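Local coordinates for protein thermosome subunit (Methanococcoides burtonii, PDB 3AQ1) that probably couples ATP binding and hydrolysis to the folding of other proteins, as a group II chaperonin of the TCP-1 family, at residues R133-E138 / L143-L148; E149-E154 / D344-V349; E229-V234 / D250-Y255; V241-K246 / K310-T315. One frame throughout, in Å; residues are numbered along the deposited sequence.

Interaction 1. Residues R133-E138 / L143-L148; sequences RSIVEE and LKVNVL
Glu137 and Lys144 form an antiparallel hydrogen-bonded pair with CA atoms 5.0 Å apart. Two backbone bonds join them, Glu137 N to Lys144 O at 2.8 Å and the nearly straight Lys144 N to Glu137 O at 3.0 Å (N-H...O 174°). Their side chains leave the same face and run alongside each other, so the carboxylate oxygen Glu137 OE1 rests on the aliphatic part of the lysine, 3.4 Å from Lys144 CE. The ammonium Lys144 NZ stays 4.4 Å from Glu137 OE1, too far for a salt bridge, though the opposite charges probably still attract. These strands, 136-137 and 144-145, make a short beta hairpin, and the second runs almost directly into helix 147-150, where Asn146 is the N-cap and bonds through OD1 to Glu149 N. Beyond the pair, on the side away from the hairpin turn, a water bridges the strands, donating to Ile135 O and Glu137 OE1 and accepting from Asn146 N. Val136 and Val145 turn to the other face, and there the contact is apolar: Val136 splits its branches, CG1 going to Leu143 CD2 at 3.8 Å and CG2 to Val145 CG2. Ile135, just before the strand, crosses Val145 at about a right angle, its CD1 meeting Val145 CG1 at 3.7 Å.

Interaction 2. Residues E149-E154 / D344-V349; sequences ENIKIE and DALHVV
Ile151 and Ile153 share one first torsion, with CG1 beside the backbone N and opposite the carbonyl carbon (chi1 -63° and -50°), and an extended second torsion carries both CD1 methyls toward Leu346. The leucine answers with the same placement of its CG (chi1 -75°); its CD2 goes to Ile151 while its CD1 lies against both isoleucines. Leu346 CD2 touches Ile151 CD1 at 3.7 Å, and Leu346 CD1 touches Ile153 CD1 at 3.8 Å. The second approach is tip to tip. The first is slanted, and there the gamma branch joins in as well, Ile151 CG2 lying 4.0 Å from Leu346 CD1. With the nearest CA atoms, those of Ile151 and Leu346, 8.9 Å apart, the two segments meet through side chains and share no hydrogen bond. Alternation along the strand explains the choice of residues: Lys152, between the two isoleucines, sends its CB to the other side, and its NZ forms salt bridges with Glu154 and Asp271. Ala131 and Val132 of helix 121-132 border the same leucine, and Ile153 also packs on Leu342 of the long helix. Strand 151-157 is an outer strand, within this chain, of a three-stranded mixed sheet, parallel to 323-329. A strand laid against a long helix through alternate aliphatic residues is ordinary alpha/beta packing, and here it is consistent with the intermediate domain of a chaperonin subunit.

Interaction 3. Residues E229-V234 / D250-Y255; sequences EMAEKV and DMAQYY
Ala231 and Ala252 are where the two helices come together, and the contact between the segments is apolar, without a hydrogen bond across it. The two alanine CA atoms are only 4.9 Å apart, a close approach in which each side chain is a single methyl. Both point their methyls at the opposing helix, and Ala231 CB lies 4.0 Å from Ala252 CB. The methyl of Ala231 also sits 3.9 Å from the carbonyl oxygen Ala252 O, so it rests against backbone as well as side chain.

Contact with the aromatic residue forms the second group. One turn further along, Tyr255 presents its beta carbon first, at 3.7 Å from Ala231 CB. Its ring follows at the edge: the methyl Ala231 CB is near the ring plane and 4.0 Å from Tyr255 CD2, so no ring face is stacked on the alanine. With CG beside the backbone N (chi1 -63°), the ring extends back along the first helix, where its hydroxyl is hydrogen-bonded to Arg228 NE, just before the segment. That bond ties the same pair of helices by polar means beside the apolar meeting point.

Helix 226-235 connects the parallel strands 184-193 and 241-244, and helix 250-258 connects 241-244 with 262-264, so the contact joins the helices of two successive beta-alpha-beta units. Val234 of the first helix packs down on Leu191 and Leu193 of strand 184-193, which places helix 226-235 against the mixed sheet, consistent with the chaperonin apical domain.

Interaction 4. Residues V241-K246 / K310-T315; sequences VVFCQK and KMTYVT
Two strands of one mixed sheet, probably that of the apical domain, meet here through side chains: Phe243 of strand 241-244 faces Thr312 and Val314 of strand 310-317. The strands are not paired with each other. Their nearest CA atoms, those of Phe243 and Thr312, are 10.5 Å apart, and no hydrogen bond crosses between the segments. The phenyl ring bridges the distance, reaching toward the two residues as they reach toward it, and its far carbon does the touching. Phe243 CZ is 4.0 Å from Thr312 CG2 and equally 4.0 Å from Val314 CG2. The threonine methyl comes to the ring edge, in its plane, and also lies 4.1 Å from Phe243 CE1; the valine methyl approaches obliquely. In Thr312 the first torsion (chi1 -67°) sets CG2 opposite the backbone N, and the separate OG1 branch is hydrogen-bonded to Lys174 O and to Tyr262 OH. The residue thus gives its apolar branch to the phenyl ring and its polar branch to other partners, which satisfies a buried hydroxyl. Thr312 and Val314 alternate with Tyr313, whose CB is directed away from strand 241-244. Around the ring, Ile190 and Leu192 of strand 184-193 continue the apolar surroundings, and Leu272 and Leu275 of helix 269-279 pack on it too. Strand 300-305 pairs with 310-317, and its Val301 touches both Val241 and Val314.

Interactions 1 and 2 adjoin, their centres 10 Å apart, and both use helix 147-150. Val147 CG1, just after the hairpin, meets Leu346 CB at 3.8 Å; Val145 of the hairpin also packs on helix 332-355, at Ile353. Interactions 3 and 4 form the other pair, with centres 17 Å apart and Val234 CG1 touching Val242 CG2 at 3.6 Å; their segments alternate along the chain. Both are nested within the loop that interaction 2 closes. The centres of interactions 2 and 4 are about 22 Å apart, against about 40 Å for those of interactions 1 and 3, consistent with neighbouring intermediate and apical domains.

Interaction 1. Residues R133-E138 / L143-L148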
loop_
_atom_site.group_PDB
_atom_site.type_symbol
_atom_site.label_atom_id
_atom_site.label_comp_id
_atom_site.label_asym_id
_atom_site.label_seq_id
_atom_site.Cartn_x
_atom_site.Cartn_y
_atom_site.Cartn_z
ATOM N N ARG A 133 -4.365 -1.918 -11.249
ATOM C CA ARG A 133 -4.030 -2.674 -12.460
ATOM C C ARG A 133 -3.255 -1.867 -13.487
ATOM O O ARG A 133 -2.613 -2.440 -14.360
ATOM C CB ARG A 133 -5.281 -3.256 -13.126
ATOM C CG ARG A 133 -5.708 -4.580 -12.545
ATOM C CD ARG A 133 -7.000 -5.048 -13.146
ATOM N NE ARG A 133 -6.870 -5.343 -14.566
ATOM C CZ ARG A 133 -7.648 -6.210 -15.204
ATOM N NH1 ARG A 133 -8.600 -6.860 -14.538
ATOM N NH2 ARG A 133 -7.473 -6.433 -16.501
ATOM N N SER A 134 -3.318 -0.545 -13.393
ATOM C CA SER A 134 -2.769 0.292 -14.447
ATOM C C SER A 134 -1.398 0.859 -14.087
ATOM O O SER A 134 -0.771 1.536 -14.894
ATOM C CB SER A 134 -3.765 1.393 -14.833
ATOM O OG SER A 134 -3.391 2.664 -14.341
ATOM N N ILE A 135 -0.931 0.566 -12.877
ATOM C CA ILE A 135 0.425 0.916 -12.483
ATOM C C ILE A 135 1.253 -0.320 -12.121
ATOM O O ILE A 135 2.331 -0.195 -11.534
ATOM C CB ILE A 135 0.442 1.878 -11.278
ATOM C CG1 ILE A 135 -0.146 1.195 -10.038
ATOM C CG2 ILE A 135 -0.309 3.150 -11.606
ATOM C CD1 ILE A 135 0.404 1.715 -8.761
ATOM N N VAL A 136 0.747 -1.509 -12.452
ATOM C CA VAL A 136 1.492 -2.752 -12.230
ATOM C C VAL A 136 2.756 -2.844 -13.085
ATOM O O VAL A 136 2.687 -2.801 -14.313
ATOM C CB VAL A 136 0.637 -4.000 -12.524
ATOM C CG1 VAL A 136 1.484 -5.266 -12.366
ATOM C CG2 VAL A 136 -0.571 -4.053 -11.607
ATOM N N GLU A 137 3.906 -2.984 -12.434
ATOM C CA GLU A 137 5.186 -3.075 -13.141
ATOM C C GLU A 137 5.689 -4.511 -13.176
ATOM O O GLU A 137 5.540 -5.253 -12.209
ATOM C CB GLU A 137 6.235 -2.153 -12.498
ATOM C CG GLU A 137 5.975 -0.663 -12.729
ATOM C CD GLU A 137 6.890 0.255 -11.917
ATOM O OE1 GLU A 137 6.868 0.186 -10.665
ATOM O OE2 GLU A 137 7.614 1.070 -12.538
ATOM N N GLU A 138 6.271 -4.912 -14.299
ATOM C CA GLU A 138 6.849 -6.245 -14.402
ATOM C C GLU A 138 8.288 -6.208 -13.911
ATOM O O GLU A 138 8.946 -5.172 -13.980
ATOM C CB GLU A 138 6.800 -6.742 -15.843
ATOM C CG GLU A 138 6.450 -8.209 -15.974
ATOM C CD GLU A 138 5.093 -8.416 -16.618
ATOM O OE1 GLU A 138 4.220 -7.533 -16.465
ATOM O OE2 GLU A 138 4.901 -9.462 -17.276
ATOM N N LEU A 143 6.206 -9.261 -9.699
ATOM C CA LEU A 143 5.448 -8.032 -9.927
ATOM C C LEU A 143 5.629 -6.957 -8.846
ATOM O O LEU A 143 5.746 -7.256 -7.648
ATOM C CB LEU A 143 3.968 -8.384 -10.021
ATOM C CG LEU A 143 3.589 -9.195 -11.252
ATOM C CD1 LEU A 143 2.192 -9.767 -11.117
ATOM C CD2 LEU A 143 3.689 -8.314 -12.469
ATOM N N LYS A 144 5.623 -5.699 -9.277
ATOM C CA LYS A 144 5.750 -4.562 -8.369
ATOM C C LYS A 144 4.582 -3.581 -8.558
ATOM O O LYS A 144 4.247 -3.224 -9.694
ATOM C CB LYS A 144 7.100 -3.862 -8.584
ATOM C CG LYS A 144 7.277 -2.531 -7.846
ATOM C CD LYS A 144 8.753 -2.096 -7.837
ATOM C CE LYS A 144 8.950 -0.595 -8.122
ATOM N NZ LYS A 144 10.396 -0.175 -8.108
ATOM N N VAL A 145 3.955 -3.170 -7.448
ATOM C CA VAL A 145 2.904 -2.147 -7.481
ATOM C C VAL A 145 3.220 -0.962 -6.568
ATOM O O VAL A 145 2.968 -1.011 -5.369
ATOM C CB VAL A 145 1.537 -2.711 -7.087
ATOM C CG1 VAL A 145 0.509 -1.602 -7.080
ATOM C CG2 VAL A 145 1.108 -3.821 -8.037
ATOM N N ASN A 146 3.770 0.108 -7.134
ATOM C CA ASN A 146 4.161 1.261 -6.331
ATOM C C ASN A 146 3.053 2.296 -6.145
ATOM O O ASN A 146 2.982 3.284 -6.865
ATOM C CB ASN A 146 5.414 1.921 -6.896
ATOM C CG ASN A 146 5.889 3.095 -6.039
ATOM O OD1 ASN A 146 5.223 3.484 -5.066
ATOM N ND2 ASN A 146 7.042 3.667 -6.399
ATOM N N VAL A 147 2.205 2.075 -5.152
ATOM C CA VAL A 147 1.071 2.958 -4.908
ATOM C C VAL A 147 1.458 4.357 -4.394
ATOM O O VAL A 147 0.903 5.352 -4.838
ATOM C CB VAL A 147 0.043 2.266 -3.995
ATOM C CG1 VAL A 147 -1.199 3.127 -3.817
ATOM C CG2 VAL A 147 -0.332 0.916 -4.599
ATOM N N LEU A 148 2.424 4.442 -3.490
ATOM C CA LEU A 148 2.838 5.736 -2.944
ATOM C C LEU A 148 3.225 6.773 -4.009
ATOM O O LEU A 148 2.838 7.934 -3.912
ATOM C CB LEU A 148 3.990 5.557 -1.943
ATOM C CG LEU A 148 3.747 4.548 -0.812
ATOM C CD1 LEU A 148 5.029 4.255 -0.037
ATOM C CD2 LEU A 148 2.627 5.005 0.134
HETATM O O HOH W 1 4.265 0.595 -9.785
#

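Interaction 2. Residues E149-E154 / D344-V349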
loop_
_atom_site.group_PDB
_atom_site.type_symbol
_atom_site.label_atom_id
_atom_site.label_comp_id
_atom_site.label_asym_id
_atom_site.label_seq_id
_atom_site.Cartn_x
_atom_site.Cartn_y
_atom_site.Cartn_z
ATOM N N GLU A 149 3.985 6.347 -5.014
ATOM C CA GLU A 149 4.542 7.250 -6.023
ATOM C C GLU A 149 3.757 7.273 -7.342
ATOM O O GLU A 149 3.687 8.296 -8.023
ATOM C CB GLU A 149 5.993 6.863 -6.335
ATOM C CG GLU A 149 6.960 6.956 -5.162
ATOM C CD GLU A 149 8.380 6.551 -5.539
ATOM O OE1 GLU A 149 8.664 6.375 -6.743
ATOM O OE2 GLU A 149 9.216 6.406 -4.627
ATOM N N ASN A 150 3.191 6.134 -7.709
ATOM C CA ASN A 150 2.486 6.011 -8.972
ATOM C C ASN A 150 0.993 6.342 -8.936
ATOM O O ASN A 150 0.362 6.439 -9.980
ATOM C CB ASN A 150 2.703 4.616 -9.551
ATOM C CG ASN A 150 4.056 4.474 -10.222
ATOM O OD1 ASN A 150 4.615 5.452 -10.714
ATOM N ND2 ASN A 150 4.582 3.256 -10.251
ATOM N N ILE A 151 0.413 6.506 -7.749
ATOM C CA ILE A 151 -0.963 6.981 -7.686
ATOM C C ILE A 151 -1.132 8.223 -6.825
ATOM O O ILE A 151 -0.727 8.261 -5.680
ATOM C CB ILE A 151 -1.937 5.875 -7.274
ATOM C CG1 ILE A 151 -1.911 4.769 -8.331
ATOM C CG2 ILE A 151 -3.344 6.433 -7.114
ATOM C CD1 ILE A 151 -2.876 3.651 -8.091
ATOM N N LYS A 152 -1.711 9.257 -7.409
ATOM C CA LYS A 152 -2.075 10.441 -6.656
ATOM C C LYS A 152 -3.596 10.567 -6.643
ATOM O O LYS A 152 -4.250 10.434 -7.676
ATOM C CB LYS A 152 -1.457 11.702 -7.265
ATOM C CG LYS A 152 -2.073 12.964 -6.688
ATOM C CD LYS A 152 -1.602 14.230 -7.361
ATOM C CE LYS A 152 -2.444 15.394 -6.883
ATOM N NZ LYS A 152 -1.725 16.683 -7.002
ATOM N N ILE A 153 -4.163 10.812 -5.470
ATOM C CA ILE A 153 -5.593 11.034 -5.391
ATOM C C ILE A 153 -5.843 12.510 -5.216
ATOM O O ILE A 153 -5.282 13.144 -4.340
ATOM C CB ILE A 153 -6.249 10.248 -4.246
ATOM C CG1 ILE A 153 -5.824 8.778 -4.307
ATOM C CG2 ILE A 153 -7.729 10.337 -4.372
ATOM C CD1 ILE A 153 -6.637 7.845 -3.420
ATOM N N GLU A 154 -6.658 13.061 -6.099
ATOM C CA GLU A 154 -7.020 14.470 -6.060
ATOM C C GLU A 154 -8.536 14.481 -5.961
ATOM O O GLU A 154 -9.234 14.014 -6.869
ATOM C CB GLU A 154 -6.553 15.194 -7.329
ATOM C CG GLU A 154 -6.944 16.659 -7.394
ATOM C CD GLU A 154 -6.087 17.505 -6.478
ATOM O OE1 GLU A 154 -4.943 17.076 -6.216
ATOM O OE2 GLU A 154 -6.556 18.575 -6.016
ATOM N N ASP A 344 -6.722 2.970 1.465
ATOM C CA ASP A 344 -6.547 1.648 2.045
ATOM C C ASP A 344 -6.685 0.547 1.009
ATOM O O ASP A 344 -5.837 -0.339 0.926
ATOM C CB ASP A 344 -7.522 1.416 3.190
ATOM C CG ASP A 344 -7.175 2.216 4.409
ATOM O OD1 ASP A 344 -5.988 2.569 4.564
ATOM O OD2 ASP A 344 -8.092 2.498 5.208
ATOM N N ALA A 345 -7.752 0.605 0.217
ATOM C CA ALA A 345 -7.996 -0.437 -0.774
ATOM C C ALA A 345 -6.862 -0.539 -1.791
ATOM O O ALA A 345 -6.449 -1.639 -2.146
ATOM C CB ALA A 345 -9.321 -0.226 -1.465
ATOM N N LEU A 346 -6.370 0.607 -2.261
ATOM C CA LEU A 346 -5.260 0.628 -3.208
ATOM C C LEU A 346 -4.087 -0.179 -2.652
ATOM O O LEU A 346 -3.575 -1.071 -3.318
ATOM C CB LEU A 346 -4.829 2.068 -3.540
ATOM C CG LEU A 346 -5.739 2.875 -4.475
ATOM C CD1 LEU A 346 -5.478 4.363 -4.379
ATOM C CD2 LEU A 346 -5.645 2.406 -5.901
ATOM N N HIS A 347 -3.695 0.121 -1.418
ATOM C CA HIS A 347 -2.597 -0.574 -0.740
ATOM C C HIS A 347 -2.802 -2.075 -0.591
ATOM O O HIS A 347 -1.923 -2.852 -0.962
ATOM C CB HIS A 347 -2.314 0.063 0.622
ATOM C CG HIS A 347 -1.554 1.352 0.528
ATOM N ND1 HIS A 347 -0.183 1.420 0.657
ATOM C CD2 HIS A 347 -1.971 2.621 0.295
ATOM C CE1 HIS A 347 0.207 2.675 0.523
ATOM N NE2 HIS A 347 -0.858 3.424 0.301
ATOM N N VAL A 348 -3.949 -2.482 -0.050
ATOM C CA VAL A 348 -4.242 -3.902 0.122
ATOM C C VAL A 348 -4.141 -4.639 -1.211
ATOM O O VAL A 348 -3.486 -5.673 -1.318
ATOM C CB VAL A 348 -5.639 -4.158 0.745
ATOM C CG1 VAL A 348 -5.808 -5.629 1.025
ATOM C CG2 VAL A 348 -5.799 -3.376 2.027
ATOM N N VAL A 349 -4.789 -4.111 -2.232
ATOM C CA VAL A 349 -4.700 -4.722 -3.551
ATOM C C VAL A 349 -3.259 -4.743 -4.106
ATOM O O VAL A 349 -2.805 -5.753 -4.655
ATOM C CB VAL A 349 -5.660 -4.047 -4.519
ATOM C CG1 VAL A 349 -5.570 -4.698 -5.900
ATOM C CG2 VAL A 349 -7.065 -4.138 -3.963
#

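Interaction 3. Residues E229-V234 / D250-Y255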
loop_
_atom_site.group_PDB
_atom_site.type_symbol
_atom_site.label_atom_id
_atom_site.label_comp_id
_atom_site.label_asym_id
_atom_site.label_seq_id
_atom_site.Cartn_x
_atom_site.Cartn_y
_atom_site.Cartn_z
ATOM N N GLU A 229 17.510 40.001 -14.756
ATOM C CA GLU A 229 18.515 38.962 -14.562
ATOM C C GLU A 229 18.000 37.722 -13.811
ATOM O O GLU A 229 18.430 36.600 -14.082
ATOM C CB GLU A 229 19.754 39.537 -13.878
ATOM C CG GLU A 229 20.483 40.545 -14.735
ATOM C CD GLU A 229 21.751 41.044 -14.082
ATOM O OE1 GLU A 229 21.874 40.882 -12.844
ATOM O OE2 GLU A 229 22.618 41.594 -14.805
ATOM N N MET A 230 17.086 37.913 -12.867
ATOM C CA MET A 230 16.492 36.770 -12.191
ATOM C C MET A 230 15.673 35.955 -13.186
ATOM O O MET A 230 15.887 34.752 -13.358
ATOM C CB MET A 230 15.606 37.244 -11.055
ATOM C CG MET A 230 14.987 36.144 -10.222
ATOM S SD MET A 230 15.355 36.517 -8.518
ATOM C CE MET A 230 17.153 36.448 -8.593
ATOM N N ALA A 231 14.737 36.622 -13.851
ATOM C CA ALA A 231 13.910 35.957 -14.844
ATOM C C ALA A 231 14.755 35.327 -15.958
ATOM O O ALA A 231 14.490 34.205 -16.392
ATOM C CB ALA A 231 12.872 36.924 -15.410
ATOM N N GLU A 232 15.784 36.038 -16.409
ATOM C CA GLU A 232 16.597 35.551 -17.524
ATOM C C GLU A 232 17.282 34.206 -17.229
ATOM O O GLU A 232 17.466 33.379 -18.126
ATOM C CB GLU A 232 17.617 36.604 -17.962
ATOM C CG GLU A 232 18.398 36.201 -19.191
ATOM C CD GLU A 232 17.514 36.064 -20.418
ATOM O OE1 GLU A 232 16.448 36.726 -20.459
ATOM O OE2 GLU A 232 17.895 35.302 -21.341
ATOM N N LYS A 233 17.649 33.980 -15.973
ATOM C CA LYS A 233 18.241 32.701 -15.599
ATOM C C LYS A 233 17.229 31.551 -15.743
ATOM O O LYS A 233 17.603 30.433 -16.079
ATOM C CB LYS A 233 18.819 32.761 -14.182
ATOM C CG LYS A 233 19.818 33.901 -13.971
ATOM C CD LYS A 233 20.371 33.918 -12.557
ATOM C CE LYS A 233 21.514 34.906 -12.409
ATOM N NZ LYS A 233 21.844 35.116 -10.971
ATOM N N VAL A 234 15.950 31.829 -15.499
ATOM C CA VAL A 234 14.909 30.837 -15.732
ATOM C C VAL A 234 14.688 30.675 -17.229
ATOM O O VAL A 234 14.614 29.552 -17.738
ATOM C CB VAL A 234 13.555 31.206 -15.053
ATOM C CG1 VAL A 234 12.475 30.241 -15.480
ATOM C CG2 VAL A 234 13.681 31.221 -13.531
ATOM N N ASP A 250 6.238 39.579 -9.693
ATOM C CA ASP A 250 5.361 39.996 -10.782
ATOM C C ASP A 250 6.099 40.334 -12.069
ATOM O O ASP A 250 5.691 39.930 -13.164
ATOM C CB ASP A 250 4.552 41.201 -10.342
ATOM C CG ASP A 250 3.507 40.838 -9.346
ATOM O OD1 ASP A 250 3.461 41.480 -8.271
ATOM O OD2 ASP A 250 2.748 39.896 -9.650
ATOM N N MET A 251 7.170 41.107 -11.928
ATOM C CA MET A 251 7.956 41.536 -13.069
ATOM C C MET A 251 8.654 40.334 -13.712
ATOM O O MET A 251 8.657 40.185 -14.928
ATOM C CB MET A 251 8.956 42.601 -12.646
ATOM C CG MET A 251 9.511 43.392 -13.806
ATOM S SD MET A 251 8.358 44.588 -14.499
ATOM C CE MET A 251 7.975 45.547 -13.035
ATOM N N ALA A 252 9.222 39.459 -12.891
ATOM C CA ALA A 252 9.750 38.205 -13.396
ATOM C C ALA A 252 8.675 37.373 -14.112
ATOM O O ALA A 252 8.977 36.616 -15.033
ATOM C CB ALA A 252 10.392 37.413 -12.283
ATOM N N GLN A 253 7.422 37.498 -13.694
ATOM C CA GLN A 253 6.375 36.773 -14.385
ATOM C C GLN A 253 6.136 37.366 -15.760
ATOM O O GLN A 253 5.799 36.655 -16.698
ATOM C CB GLN A 253 5.087 36.789 -13.594
ATOM C CG GLN A 253 5.058 35.835 -12.431
ATOM C CD GLN A 253 3.687 35.776 -11.819
ATOM O OE1 GLN A 253 3.537 35.696 -10.609
ATOM N NE2 GLN A 253 2.676 35.837 -12.661
ATOM N N TYR A 254 6.321 38.674 -15.879
ATOM C CA TYR A 254 6.123 39.354 -17.156
ATOM C C TYR A 254 7.143 38.914 -18.224
ATOM O O TYR A 254 6.780 38.611 -19.358
ATOM C CB TYR A 254 6.148 40.873 -16.965
ATOM C CG TYR A 254 6.054 41.638 -18.261
ATOM C CD1 TYR A 254 4.884 41.636 -18.999
ATOM C CD2 TYR A 254 7.146 42.352 -18.757
ATOM C CE1 TYR A 254 4.794 42.323 -20.185
ATOM C CE2 TYR A 254 7.064 43.043 -19.941
ATOM C CZ TYR A 254 5.883 43.027 -20.657
ATOM O OH TYR A 254 5.773 43.714 -21.848
ATOM N N TYR A 255 8.415 38.874 -17.841
ATOM C CA TYR A 255 9.488 38.394 -18.709
ATOM C C TYR A 255 9.330 36.927 -19.075
ATOM O O TYR A 255 9.512 36.541 -20.234
ATOM C CB TYR A 255 10.844 38.620 -18.037
ATOM C CG TYR A 255 11.130 40.078 -17.804
ATOM C CD1 TYR A 255 10.810 41.028 -18.766
ATOM C CD2 TYR A 255 11.722 40.510 -16.631
ATOM C CE1 TYR A 255 11.063 42.371 -18.560
ATOM C CE2 TYR A 255 11.984 41.852 -16.417
ATOM C CZ TYR A 255 11.649 42.774 -17.382
ATOM O OH TYR A 255 11.907 44.105 -17.163
#

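Interaction 4. Residues V241-K246 / K310-T315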
loop_
_atom_site.group_PDB
_atom_site.type_symbol
_atom_site.label_atom_id
_atom_site.label_comp_id
_atom_site.label_asym_id
_atom_site.label_seq_id
_atom_site.Cartn_x
_atom_site.Cartn_y
_atom_site.Cartn_z
ATOM N N VAL A 241 8.161 25.126 -19.295
ATOM C CA VAL A 241 7.225 25.039 -18.205
ATOM C C VAL A 241 8.032 25.122 -16.928
ATOM O O VAL A 241 9.047 24.424 -16.776
ATOM C CB VAL A 241 6.483 23.704 -18.269
ATOM C CG1 VAL A 241 5.724 23.457 -16.999
ATOM C CG2 VAL A 241 5.578 23.674 -19.494
ATOM N N VAL A 242 7.599 26.000 -16.032
ATOM C CA VAL A 242 8.265 26.154 -14.752
ATOM C C VAL A 242 7.261 25.956 -13.626
ATOM O O VAL A 242 6.237 26.629 -13.583
ATOM C CB VAL A 242 8.881 27.546 -14.616
ATOM C CG1 VAL A 242 9.574 27.677 -13.295
ATOM C CG2 VAL A 242 9.851 27.798 -15.735
ATOM N N PHE A 243 7.551 25.016 -12.736
ATOM C CA PHE A 243 6.812 24.883 -11.482
ATOM C C PHE A 243 7.675 25.404 -10.346
ATOM O O PHE A 243 8.777 24.916 -10.117
ATOM C CB PHE A 243 6.437 23.426 -11.216
ATOM C CG PHE A 243 5.401 22.888 -12.151
ATOM C CD1 PHE A 243 4.057 23.134 -11.926
ATOM C CD2 PHE A 243 5.767 22.127 -13.251
ATOM C CE1 PHE A 243 3.088 22.642 -12.794
ATOM C CE2 PHE A 243 4.813 21.623 -14.113
ATOM C CZ PHE A 243 3.465 21.875 -13.887
ATOM N N CYS A 244 7.189 26.407 -9.637
ATOM C CA CYS A 244 7.957 26.964 -8.536
ATOM C C CYS A 244 7.264 26.676 -7.211
ATOM O O CYS A 244 6.062 26.856 -7.072
ATOM C CB CYS A 244 8.164 28.464 -8.721
ATOM S SG CYS A 244 9.140 29.230 -7.435
ATOM N N GLN A 245 8.026 26.215 -6.234
ATOM C CA GLN A 245 7.438 25.875 -4.965
ATOM C C GLN A 245 7.044 27.153 -4.231
ATOM O O GLN A 245 6.149 27.142 -3.399
ATOM C CB GLN A 245 8.407 25.038 -4.134
ATOM C CG GLN A 245 7.867 24.647 -2.772
ATOM C CD GLN A 245 8.902 23.959 -1.915
ATOM O OE1 GLN A 245 9.677 23.129 -2.395
ATOM N NE2 GLN A 245 8.921 24.297 -0.635
ATOM N N LYS A 246 7.709 28.258 -4.546
ATOM C CA LYS A 246 7.454 29.498 -3.827
ATOM C C LYS A 246 6.973 30.592 -4.760
ATOM O O LYS A 246 6.406 30.306 -5.807
ATOM C CB LYS A 246 8.686 29.939 -3.030
ATOM C CG LYS A 246 8.830 29.205 -1.696
ATOM C CD LYS A 246 10.282 28.892 -1.358
ATOM C CE LYS A 246 10.383 27.909 -0.188
ATOM N NZ LYS A 246 11.768 27.360 -0.022
ATOM N N LYS A 310 -9.620 26.167 -12.243
ATOM C CA LYS A 310 -8.786 25.592 -13.296
ATOM C C LYS A 310 -7.673 24.740 -12.683
ATOM O O LYS A 310 -7.240 24.981 -11.548
ATOM C CB LYS A 310 -8.181 26.693 -14.171
ATOM C CG LYS A 310 -9.169 27.749 -14.655
ATOM C CD LYS A 310 -8.479 28.804 -15.505
ATOM C CE LYS A 310 -9.394 29.981 -15.859
ATOM N NZ LYS A 310 -8.744 30.916 -16.843
ATOM N N MET A 311 -7.224 23.736 -13.429
ATOM C CA MET A 311 -6.147 22.856 -12.974
ATOM C C MET A 311 -5.044 22.607 -14.026
ATOM O O MET A 311 -5.256 22.789 -15.227
ATOM C CB MET A 311 -6.734 21.534 -12.474
ATOM C CG MET A 311 -7.394 21.647 -11.095
ATOM S SD MET A 311 -7.603 20.074 -10.220
ATOM C CE MET A 311 -8.635 19.172 -11.379
ATOM N N THR A 312 -3.868 22.182 -13.577
ATOM C CA THR A 312 -2.774 21.903 -14.511
ATOM C C THR A 312 -2.544 20.413 -14.768
ATOM O O THR A 312 -2.096 19.698 -13.884
ATOM C CB THR A 312 -1.468 22.529 -14.043
ATOM O OG1 THR A 312 -1.581 23.951 -14.095
ATOM C CG2 THR A 312 -0.341 22.111 -14.954
ATOM N N TYR A 313 -2.856 19.956 -15.982
ATOM C CA TYR A 313 -2.638 18.561 -16.386
ATOM C C TYR A 313 -1.246 18.331 -17.040
ATOM O O TYR A 313 -0.873 19.011 -17.992
ATOM C CB TYR A 313 -3.735 18.112 -17.358
ATOM C CG TYR A 313 -5.124 17.977 -16.771
ATOM C CD1 TYR A 313 -5.755 16.736 -16.702
ATOM C CD2 TYR A 313 -5.821 19.087 -16.305
ATOM C CE1 TYR A 313 -7.020 16.607 -16.177
ATOM C CE2 TYR A 313 -7.097 18.961 -15.769
ATOM C CZ TYR A 313 -7.687 17.725 -15.714
ATOM O OH TYR A 313 -8.950 17.601 -15.189
ATOM N N VAL A 314 -0.495 17.369 -16.519
ATOM C CA VAL A 314 0.792 16.975 -17.081
ATOM C C VAL A 314 0.706 15.521 -17.565
ATOM O O VAL A 314 0.883 14.601 -16.793
ATOM C CB VAL A 314 1.903 17.105 -16.026
ATOM C CG1 VAL A 314 3.232 16.759 -16.614
ATOM C CG2 VAL A 314 1.928 18.509 -15.468
ATOM N N THR A 315 0.411 15.324 -18.846
ATOM C CA THR A 315 0.213 13.988 -19.411
ATOM C C THR A 315 1.320 13.581 -20.395
ATOM O O THR A 315 2.146 14.396 -20.809
ATOM C CB THR A 315 -1.129 13.892 -20.151
ATOM O OG1 THR A 315 -1.151 14.838 -21.217
ATOM C CG2 THR A 315 -2.260 14.214 -19.228
#